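Local atomic coordinates of FEZ-1 protein (Fluoribacter gormanii, PDB entry 5WCK), a protein that probably hydrolyses beta-lactam antibiotics, acting as a zinc-dependent, monomeric metallo-beta-lactamase of subclass B3. Residues N40-L43 and E44-P48; G213-A216 and G217-D220; K224-L227 and L228-Q232; T240-K243 and N244-Q248. The protein carries 2 engineered substitutions. All blocks are in the same frame, centred on the assembly; numbering follows the deposited sequence.

Interaction 1: N40-L43 and E44-P48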
loop_
_atom_site.group_PDB
_atom_site.type_symbol
_atom_site.label_atom_id
_atom_site.label_comp_id
_atom_site.label_asym_id
_atom_site.label_seq_id
_atom_site.Cartn_x
_atom_site.Cartn_y
_atom_site.Cartn_z
ATOM N N ASN A 40 -5.138 -1.436 -3.140
ATOM C CA ASN A 40 -4.658 -2.837 -2.983
ATOM C C ASN A 40 -5.742 -3.860 -3.356
ATOM O O ASN A 40 -6.710 -3.924 -2.682
ATOM C CB ASN A 40 -3.921 -3.109 -1.668
ATOM C CG ASN A 40 -2.687 -2.246 -1.517
ATOM O OD1 ASN A 40 -1.931 -2.085 -2.439
ATOM N ND2 ASN A 40 -2.474 -1.713 -0.329
ATOM N N SER A 41 -5.478 -4.653 -4.394
ATOM C CA SER A 41 -6.416 -5.703 -4.870
ATOM C C SER A 41 -6.078 -7.050 -4.214
ATOM O O SER A 41 -6.878 -7.941 -4.310
ATOM C CB SER A 41 -6.360 -5.795 -6.356
ATOM O OG SER A 41 -5.020 -5.957 -6.750
ATOM N N ASP A 42 -4.909 -7.137 -3.575
ATOM C CA ASP A 42 -4.522 -8.323 -2.798
ATOM C C ASP A 42 -4.457 -9.561 -3.703
ATOM O O ASP A 42 -4.168 -9.469 -4.885
ATOM C CB ASP A 42 -5.419 -8.452 -1.574
ATOM C CG ASP A 42 -5.472 -7.205 -0.707
ATOM O OD1 ASP A 42 -4.553 -6.369 -0.844
ATOM O OD2 ASP A 42 -6.420 -7.099 0.102
ATOM N N LEU A 43 -4.643 -10.745 -3.111
ATOM C CA LEU A 43 -4.616 -11.982 -3.911
ATOM C C LEU A 43 -5.944 -12.125 -4.670
ATOM O O LEU A 43 -6.971 -11.583 -4.239
ATOM C CB LEU A 43 -4.428 -13.177 -2.977
ATOM C CG LEU A 43 -3.218 -13.130 -2.058
ATOM C CD1 LEU A 43 -3.249 -14.307 -1.094
ATOM C CD2 LEU A 43 -1.932 -13.097 -2.853
ATOM N N GLU A 44 -5.935 -12.916 -5.751
ATOM C CA GLU A 44 -7.180 -13.207 -6.470
ATOM C C GLU A 44 -8.255 -13.713 -5.505
ATOM O O GLU A 44 -9.427 -13.322 -5.605
ATOM C CB GLU A 44 -6.941 -14.238 -7.572
ATOM C CG GLU A 44 -6.245 -13.684 -8.783
ATOM C CD GLU A 44 -6.185 -14.679 -9.932
ATOM O OE1 GLU A 44 -5.314 -14.531 -10.814
ATOM O OE2 GLU A 44 -6.996 -15.625 -9.914
ATOM N N ALA A 45 -7.860 -14.592 -4.562
ATOM C CA ALA A 45 -8.777 -15.147 -3.555
ATOM C C ALA A 45 -9.380 -14.064 -2.649
ATOM O O ALA A 45 -10.407 -14.291 -2.024
ATOM C CB ALA A 45 -8.044 -16.179 -2.729
ATOM N N ASN A 46 -8.734 -12.892 -2.548
ATOM C CA ASN A 46 -9.221 -11.857 -1.657
ATOM C C ASN A 46 -10.216 -10.921 -2.357
ATOM O O ASN A 46 -10.861 -10.124 -1.671
ATOM C CB ASN A 46 -8.073 -11.014 -1.094
ATOM C CG ASN A 46 -7.055 -11.830 -0.332
ATOM O OD1 ASN A 46 -5.860 -11.648 -0.526
ATOM N ND2 ASN A 46 -7.506 -12.764 0.499
ATOM N N VAL A 47 -10.338 -10.986 -3.688
ATOM C CA VAL A 47 -11.233 -10.056 -4.405
ATOM C C VAL A 47 -12.677 -10.235 -3.931
ATOM O O VAL A 47 -13.373 -9.269 -3.618
ATOM C CB VAL A 47 -11.065 -10.146 -5.935
ATOM C CG1 VAL A 47 -12.125 -9.350 -6.678
ATOM C CG2 VAL A 47 -9.687 -9.677 -6.367
ATOM N N PRO A 48 -13.243 -11.460 -3.806
ATOM C CA PRO A 48 -14.590 -11.563 -3.242
ATOM C C PRO A 48 -14.707 -11.041 -1.806
ATOM O O PRO A 48 -15.778 -10.571 -1.407
ATOM C CB PRO A 48 -14.918 -13.067 -3.297
ATOM C CG PRO A 48 -13.937 -13.630 -4.280
ATOM C CD PRO A 48 -12.706 -12.744 -4.265
#

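Interaction 2: G213-A216 and G217-D220. With ZN (zinc ion), chain C.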
loop_
_atom_site.group_PDB
_atom_site.type_symbol
_atom_site.label_atom_id
_atom_site.label_comp_id
_atom_site.label_asym_id
_atom_site.label_seq_id
_atom_site.Cartn_x
_atom_site.Cartn_y
_atom_site.Cartn_z
ATOM N N GLY A 213 -0.440 1.160 6.424
ATOM C CA GLY A 213 0.537 0.455 5.631
ATOM C C GLY A 213 -0.083 -0.624 4.776
ATOM O O GLY A 213 -1.273 -0.906 4.834
ATOM N N SER A 214 0.752 -1.170 3.903
ATOM C CA SER A 214 0.322 -2.238 2.974
ATOM C C SER A 214 0.041 -3.564 3.699
ATOM O O SER A 214 -0.683 -4.402 3.157
ATOM C CB SER A 214 1.319 -2.379 1.889
ATOM O OG SER A 214 2.618 -2.628 2.412
ATOM N N HIS A 215 0.601 -3.751 4.900
ATOM C CA HIS A 215 0.347 -4.905 5.728
ATOM C C HIS A 215 -0.128 -4.453 7.115
ATOM O O HIS A 215 0.433 -3.529 7.718
ATOM C CB HIS A 215 1.588 -5.800 5.883
ATOM C CG HIS A 215 2.009 -6.506 4.646
ATOM N ND1 HIS A 215 1.630 -7.814 4.401
ATOM C CD2 HIS A 215 2.725 -6.114 3.576
ATOM C CE1 HIS A 215 2.140 -8.197 3.249
ATOM N NE2 HIS A 215 2.817 -7.185 2.715
ATOM N N ALA A 216 -1.139 -5.162 7.616
ATOM C CA ALA A 216 -1.753 -4.937 8.928
ATOM C C ALA A 216 -0.714 -4.899 10.053
ATOM O O ALA A 216 -0.795 -4.048 10.961
ATOM C CB ALA A 216 -2.768 -6.020 9.188
ATOM N N GLY A 217 0.277 -5.794 9.992
ATOM C CA GLY A 217 1.273 -5.916 11.033
ATOM C C GLY A 217 2.195 -4.701 11.135
ATOM O O GLY A 217 2.788 -4.462 12.196
ATOM N N MET A 218 2.300 -3.895 10.077
ATOM C CA MET A 218 3.163 -2.705 10.117
ATOM C C MET A 218 2.656 -1.724 11.167
ATOM O O MET A 218 3.470 -1.030 11.803
ATOM C CB MET A 218 3.182 -1.989 8.754
ATOM C CG MET A 218 3.805 -2.816 7.702
ATOM S SD MET A 218 3.552 -2.018 6.093
ATOM C CE MET A 218 4.763 -2.873 5.086
ATOM N N PHE A 219 1.324 -1.614 11.287
ATOM C CA PHE A 219 0.738 -0.503 12.024
ATOM C C PHE A 219 -0.175 -0.993 13.154
ATOM O O PHE A 219 -0.889 -0.198 13.711
ATOM C CB PHE A 219 0.009 0.460 11.086
ATOM C CG PHE A 219 -1.175 -0.101 10.338
ATOM C CD1 PHE A 219 -0.992 -0.782 9.138
ATOM C CD2 PHE A 219 -2.462 0.046 10.818
ATOM C CE1 PHE A 219 -2.084 -1.261 8.420
ATOM C CE2 PHE A 219 -3.550 -0.458 10.110
ATOM C CZ PHE A 219 -3.356 -1.125 8.920
ATOM N N ASP A 220 -0.108 -2.281 13.512
ATOM C CA ASP A 220 -0.827 -2.793 14.717
ATOM C C ASP A 220 -2.344 -2.744 14.498
ATOM O O ASP A 220 -3.078 -2.375 15.407
ATOM C CB ASP A 220 -0.397 -2.069 15.997
ATOM C CG ASP A 220 -0.666 -2.837 17.285
ATOM O OD1 ASP A 220 -0.870 -4.060 17.205
ATOM O OD2 ASP A 220 -0.662 -2.183 18.358
HETATM ZN ZN ZN C . 3.682 -7.247 0.855
HETATM O O HOH W 1 5.109 -7.576 -0.526
#

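Interaction 3: K224-L227 and L228-Q232. Engineered in segment 228-232: Ser229 (natural residue Gln).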
loop_
_atom_site.group_PDB
_atom_site.type_symbol
_atom_site.label_atom_id
_atom_site.label_comp_id
_atom_site.label_asym_id
_atom_site.label_seq_id
_atom_site.Cartn_x
_atom_site.Cartn_y
_atom_site.Cartn_z
ATOM N N LYS A 224 -5.297 -2.046 17.500
ATOM C CA LYS A 224 -5.952 -0.765 17.345
ATOM C C LYS A 224 -7.452 -0.950 17.073
ATOM O O LYS A 224 -8.247 -0.174 17.538
ATOM C CB LYS A 224 -5.272 0.043 16.248
ATOM C CG LYS A 224 -3.933 0.621 16.689
ATOM C CD LYS A 224 -3.193 1.318 15.577
ATOM C CE LYS A 224 -1.872 1.897 16.037
ATOM N NZ LYS A 224 -1.035 2.341 14.900
ATOM N N TYR A 225 -7.820 -1.943 16.260
ATOM C CA TYR A 225 -9.231 -2.232 15.974
ATOM C C TYR A 225 -9.957 -2.589 17.276
ATOM O O TYR A 225 -11.060 -2.131 17.487
ATOM C CB TYR A 225 -9.416 -3.359 14.960
ATOM C CG TYR A 225 -10.862 -3.666 14.670
ATOM C CD1 TYR A 225 -11.618 -2.841 13.865
ATOM C CD2 TYR A 225 -11.496 -4.742 15.277
ATOM C CE1 TYR A 225 -12.960 -3.096 13.612
ATOM C CE2 TYR A 225 -12.824 -5.019 15.020
ATOM C CZ TYR A 225 -13.563 -4.196 14.195
ATOM O OH TYR A 225 -14.882 -4.481 13.959
ATOM N N VAL A 226 -9.320 -3.398 18.129
ATOM C CA VAL A 226 -9.887 -3.705 19.432
ATOM C C VAL A 226 -10.138 -2.413 20.216
ATOM O O VAL A 226 -11.210 -2.262 20.809
ATOM C CB VAL A 226 -9.009 -4.691 20.212
ATOM C CG1 VAL A 226 -9.459 -4.806 21.665
ATOM C CG2 VAL A 226 -9.010 -6.054 19.547
ATOM N N LEU A 227 -9.179 -1.471 20.230
ATOM C CA LEU A 227 -9.378 -0.192 20.933
ATOM C C LEU A 227 -10.548 0.581 20.307
ATOM O O LEU A 227 -11.298 1.247 21.007
ATOM C CB LEU A 227 -8.092 0.637 20.891
ATOM C CG LEU A 227 -6.923 0.083 21.701
ATOM C CD1 LEU A 227 -5.691 0.943 21.501
ATOM C CD2 LEU A 227 -7.240 -0.011 23.181
ATOM N N LEU A 228 -10.649 0.562 18.976
ATOM C CA LEU A 228 -11.717 1.282 18.301
ATOM C C LEU A 228 -13.081 0.694 18.678
ATOM O O LEU A 228 -14.027 1.468 18.941
ATOM C CB LEU A 228 -11.502 1.192 16.797
ATOM C CG LEU A 228 -12.561 1.921 15.976
ATOM C CD1 LEU A 228 -12.467 3.424 16.194
ATOM C CD2 LEU A 228 -12.414 1.554 14.519
ATOM N N SER A 229 -13.186 -0.641 18.704
ATOM C CA SER A 229 -14.441 -1.321 19.085
ATOM C C SER A 229 -14.817 -0.950 20.526
ATOM O O SER A 229 -16.021 -0.846 20.841
ATOM C CB SER A 229 -14.349 -2.814 18.921
ATOM O OG SER A 229 -14.233 -3.160 17.549
ATOM N N LYS A 230 -13.812 -0.726 21.384
ATOM C CA LYS A 230 -14.041 -0.330 22.784
ATOM C C LYS A 230 -14.447 1.152 22.898
ATOM O O LYS A 230 -14.768 1.603 23.987
ATOM C CB LYS A 230 -12.813 -0.638 23.651
ATOM C CG LYS A 230 -12.545 -2.127 23.807
ATOM C CD LYS A 230 -11.494 -2.515 24.829
ATOM C CE LYS A 230 -10.283 -1.615 24.907
ATOM N NZ LYS A 230 -9.384 -2.043 26.007
ATOM N N GLY A 231 -14.389 1.914 21.796
ATOM C CA GLY A 231 -14.827 3.313 21.758
ATOM C C GLY A 231 -13.719 4.320 22.015
ATOM O O GLY A 231 -13.995 5.487 22.270
ATOM N N GLN A 232 -12.464 3.881 21.925
ATOM C CA GLN A 232 -11.353 4.816 22.186
ATOM C C GLN A 232 -11.269 5.875 21.070
ATOM O O GLN A 232 -11.732 5.551 19.982
ATOM C CB GLN A 232 -10.073 3.995 22.380
ATOM C CG GLN A 232 -8.806 4.729 22.046
ATOM C CD GLN A 232 -7.591 4.225 22.756
ATOM O OE1 GLN A 232 -7.670 3.543 23.755
ATOM N NE2 GLN A 232 -6.453 4.656 22.256
#

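Interaction 4: T240-K243 and N244-Q248. With SO4 (sulfate ion), chain J.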
loop_
_atom_site.group_PDB
_atom_site.type_symbol
_atom_site.label_atom_id
_atom_site.label_comp_id
_atom_site.label_asym_id
_atom_site.label_seq_id
_atom_site.Cartn_x
_atom_site.Cartn_y
_atom_site.Cartn_z
ATOM N N THR A 240 3.438 8.816 17.085
ATOM C CA THR A 240 4.616 8.268 17.714
ATOM C C THR A 240 4.930 6.898 17.110
ATOM O O THR A 240 6.085 6.615 16.780
ATOM C CB THR A 240 4.461 8.191 19.238
ATOM O OG1 THR A 240 4.252 9.525 19.709
ATOM C CG2 THR A 240 5.673 7.575 19.905
ATOM N N GLY A 241 3.907 6.060 16.925
ATOM C CA GLY A 241 4.110 4.755 16.300
ATOM C C GLY A 241 4.646 4.878 14.885
ATOM O O GLY A 241 5.513 4.094 14.462
ATOM N N CYS A 242 4.144 5.878 14.164
ATOM C CA CYS A 242 4.590 6.118 12.792
ATOM C C CYS A 242 6.083 6.493 12.776
ATOM O O CYS A 242 6.879 5.873 12.063
ATOM C CB CYS A 242 3.796 7.224 12.144
ATOM S SG CYS A 242 4.084 7.200 10.362
ATOM N N LYS A 243 6.460 7.467 13.617
ATOM C CA LYS A 243 7.874 7.923 13.744
ATOM C C LYS A 243 8.766 6.720 14.073
ATOM O O LYS A 243 9.795 6.487 13.465
ATOM C CB LYS A 243 7.947 8.999 14.840
ATOM C CG LYS A 243 9.323 9.304 15.404
ATOM C CD LYS A 243 9.285 10.443 16.409
ATOM C CE LYS A 243 9.231 9.975 17.844
ATOM N NZ LYS A 243 9.507 11.101 18.767
ATOM N N ASN A 244 8.342 5.918 15.056
ATOM C CA ASN A 244 9.175 4.847 15.559
ATOM C C ASN A 244 9.289 3.730 14.515
ATOM O O ASN A 244 10.339 3.103 14.379
ATOM C CB ASN A 244 8.612 4.297 16.865
ATOM C CG ASN A 244 8.806 5.218 18.046
ATOM O OD1 ASN A 244 9.559 6.195 17.981
ATOM N ND2 ASN A 244 8.077 4.928 19.115
ATOM N N TYR A 245 8.201 3.469 13.776
ATOM C CA TYR A 245 8.216 2.409 12.757
ATOM C C TYR A 245 9.153 2.786 11.612
ATOM O O TYR A 245 9.959 1.987 11.165
ATOM C CB TYR A 245 6.808 2.130 12.219
ATOM C CG TYR A 245 6.811 1.140 11.079
ATOM C CD1 TYR A 245 6.974 -0.213 11.316
ATOM C CD2 TYR A 245 6.698 1.547 9.757
ATOM C CE1 TYR A 245 7.019 -1.129 10.277
ATOM C CE2 TYR A 245 6.725 0.638 8.710
ATOM C CZ TYR A 245 6.892 -0.703 8.965
ATOM O OH TYR A 245 6.963 -1.635 7.971
ATOM N N ILE A 246 9.033 4.020 11.130
ATOM C CA ILE A 246 9.933 4.503 10.077
ATOM C C ILE A 246 11.387 4.407 10.550
ATOM O O ILE A 246 12.282 3.923 9.826
ATOM C CB ILE A 246 9.539 5.916 9.632
ATOM C CG1 ILE A 246 8.220 5.890 8.851
ATOM C CG2 ILE A 246 10.662 6.541 8.812
ATOM C CD1 ILE A 246 7.500 7.209 8.808
ATOM N N GLU A 247 11.673 4.858 11.771
ATOM C CA GLU A 247 13.050 4.786 12.294
ATOM C C GLU A 247 13.527 3.330 12.410
ATOM O O GLU A 247 14.661 3.028 12.085
ATOM C CB GLU A 247 13.164 5.497 13.650
ATOM C CG GLU A 247 14.561 5.494 14.223
ATOM C CD GLU A 247 15.569 6.447 13.591
ATOM O OE1 GLU A 247 15.171 7.249 12.735
ATOM O OE2 GLU A 247 16.762 6.383 13.962
ATOM N N GLN A 248 12.654 2.420 12.849
ATOM C CA GLN A 248 12.996 1.015 12.965
ATOM C C GLN A 248 13.338 0.430 11.584
ATOM O O GLN A 248 14.292 -0.290 11.442
ATOM C CB GLN A 248 11.862 0.208 13.595
ATOM C CG GLN A 248 12.202 -1.268 13.762
ATOM C CD GLN A 248 13.329 -1.452 14.749
ATOM O OE1 GLN A 248 13.274 -0.962 15.879
ATOM N NE2 GLN A 248 14.383 -2.128 14.316
HETATM S S SO4 J . 7.907 -5.068 9.168
HETATM O O1 SO4 J . 7.035 -6.245 9.012
HETATM O O2 SO4 J . 7.480 -3.994 8.223
HETATM O O3 SO4 J . 7.820 -4.567 10.562
HETATM O O4 SO4 J . 9.300 -5.466 8.852
#

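Interaction 1: N40-L43 and E44-P48
Leu43 and Asn46 grip each other in both directions. The backbone Leu43 N donates to Asn46 OD1 at 3.0 Å, and Asn46 N returns a bond to Leu43 O at 2.8 Å. The second closes a type I beta-turn through Glu44 and Ala45, by which the metallo-beta-lactamase fold passes from strand 35-39 into helix 47-56. A chi1 of -59° keeps Asn46 CG beside its own backbone N, which brings OD1 back to Leu43 N. The Leu43 donor lies only modestly tilted from the plane of that amide, whereas Asn46 N stands well above the carbonyl plane of Leu43. Val47 N adds only a weak, bent bond to Leu43 O, 3.5 Å long. The two side chains run alongside each other, with Leu43 CB 3.2 Å and CG 3.4 Å from Asn46 OD1, and Asp42 CB also abuts Asn46 OD1.

Farther out, Asp42 OD2 is hydrogen-bonded to Ser27 OG, while Ser41 OG is held by Ser80 OG. Backbone bonds tie Asp42 to His76 and Gly79, and the Leu43 side chain rests on Phe74, so the turn backs the segment that carries the zinc ligands Asp75 and His76. Val47 CG2 comes to 3.9 Å of Ser41 O, a buried carbonyl oxygen without a hydrogen-bond partner in the model.

Interaction 2: G213-A216 and G217-D220
Met218 reaches back over the start of its own short helix and meets His215 at an oblique angle. Its extended chain (chi2 171°) carries the methyl CE to the edge of the imidazole, near the ring plane and 4.1 Å from His215 CD2. Behind CE, the sulfur receives a weak bond from the backbone, His215 N to Met218 SD at 3.6 Å, and CE also lies 3.4 Å from Ser214 OG, a hydroxyl bonded in turn to Gly173 O. Thus the thioether runs along the 213-215 backbone.

The imidazole runs on beyond Met218 CE to the metal. This is the segment of the metallo-beta-lactamase fold that follows strand 210-213 and delivers a ligand of the second zinc site: His215 NE2 binds the zinc ion together with Asp75 and His76, and a water at 2.0 Å from the zinc ion sits in the plane of the imidazole. Its other nitrogen, ND1, is hydrogen-bonded to Asp24, which fixes the rotation of the ring and would be expected to strengthen its hold on the metal.

Phe219 leaves the helix in a different direction from Met218. With CG lodged between N and the carbonyl carbon (chi1 63°), its ring swings back against the 213-216 backbone: Ala216 O lies over one face, toward the rim, and Phe219 CD1 comes within 3.4 Å of Gly213 N. Two backbone bonds draw the turn together, Met218 N to His215 O at 3.0 Å and Phe219 N to Ala216 O at 3.2 Å.

Interaction 3: K224-L227 and L228-Q232
Tyr225 and Ser229, an engineered residue where the natural protein has glutamine, meet one turn apart on helix 221-229. The backbone bond from Ser229 N to Tyr225 O is 2.9 Å long, is fairly straight and approaches nearly in line with the carbonyl. Ser229 OG lies over one face of the Tyr225 ring, toward its rim, 3.4 Å from Tyr225 CE2; a weak bond from it to Tyr225 O is possible but not settled, because its single proton could go to another acceptor. Regular helical bonds satisfy two more carbonyls: Lys224 O takes Leu228 N, and Val226 O takes Lys230 N at 3.1 Å.

The helix then ends in a Schellman motif. Gln232 N bonds back to Leu227 O at 3.0 Å and Gly231 N to Leu228 O at 2.9 Å, with Gly231 at positive phi (93°). Across this end the Leu227 side chain lies alongside that of Gln232, Leu227 CD2 being 3.6 Å from Gln232 OE1, while Lys230 bends so that its CE approaches the same methyl.

Lys224 NZ finds its partners beyond the turn, in Phe219 O of the preceding short helix and in a salt bridge to Asp238, just ahead of helix 239-262. Tyr225 packs on Phe8 and on Phe11 of strand 11-14, and Leu227 and Leu228 lean on Pro235.

Interaction 4: T240-K243 and N244-Q248
Cys242 and Ile246 touch one turn apart on the buried face of the long C-terminal helix 239-262. The backbone supplies the regular part of this alpha-helix, where each N-H bonds to the carbonyl four residues back: Asn244 N to Thr240 O, Tyr245 N to Gly241 O at 2.8 Å, Ile246 N to Cys242 O at 3.0 Å and Glu247 N to Lys243 O. That of Ile246 is almost perfectly straight (N-H...O 176°).

The apolar contact is a single pair. Ile246 CD1 touches Cys242 SG at 3.8 Å, and the sulfur is tied covalently to Cys208 in a disulfide that staples the helix to the segment leading into strand 210-213. Ile246 also packs on Ile172 of strand 165-172 and on Leu203 of helix 192-204, so this side of the helix packs against that strand and that helix.

The Asn244 amide makes van der Waals contacts with the Thr240 methyl and the Lys243 chain. Asn244 and Thr240 run alongside each other in the same direction, with Asn244 ND2 3.7 Å from Thr240 CG2. The Lys243 chain, bent at its third torsion (chi3 97°), crosses Asn244, Lys243 CE lying 3.8 Å from Asn244 OD1.

Tyr245 leaves this group altogether. Its CG is set anti to the backbone N (chi1 175°), which sends the ring past Phe211 and Ile172 toward the zinc-site side, where a sulfate, probably from the crystallisation liquor, is also held by Lys249. The Tyr245 OH to sulfate O2 hydrogen bond is modelled at 2.4 Å, a doubtfully short value, and O2 lies at the ring edge, in its plane.

Interactions 1 and 2 are turns that follow strands and lie, partly buried, close to the zinc site, one backing the Asp75-His76 segment and the other contributing His215 itself; their nearest atoms are about 4 Å apart although they do not touch. Interaction 3 is the C-terminal end of helix 221-229, a surface contact; interaction 4 is a regular, partly buried stretch of helix 239-262. Interaction 2 links to both: Phe219 O accepts a probable hydrogen bond from Lys224 NZ of interaction 3, and Met218 CG packs 3.4 Å from Tyr245 OH of interaction 4. Side-chain amide bonding marks interaction 1, sulfur and metal contacts interaction 2, backbone capping bonds interaction 3 and a disulfide interaction 4.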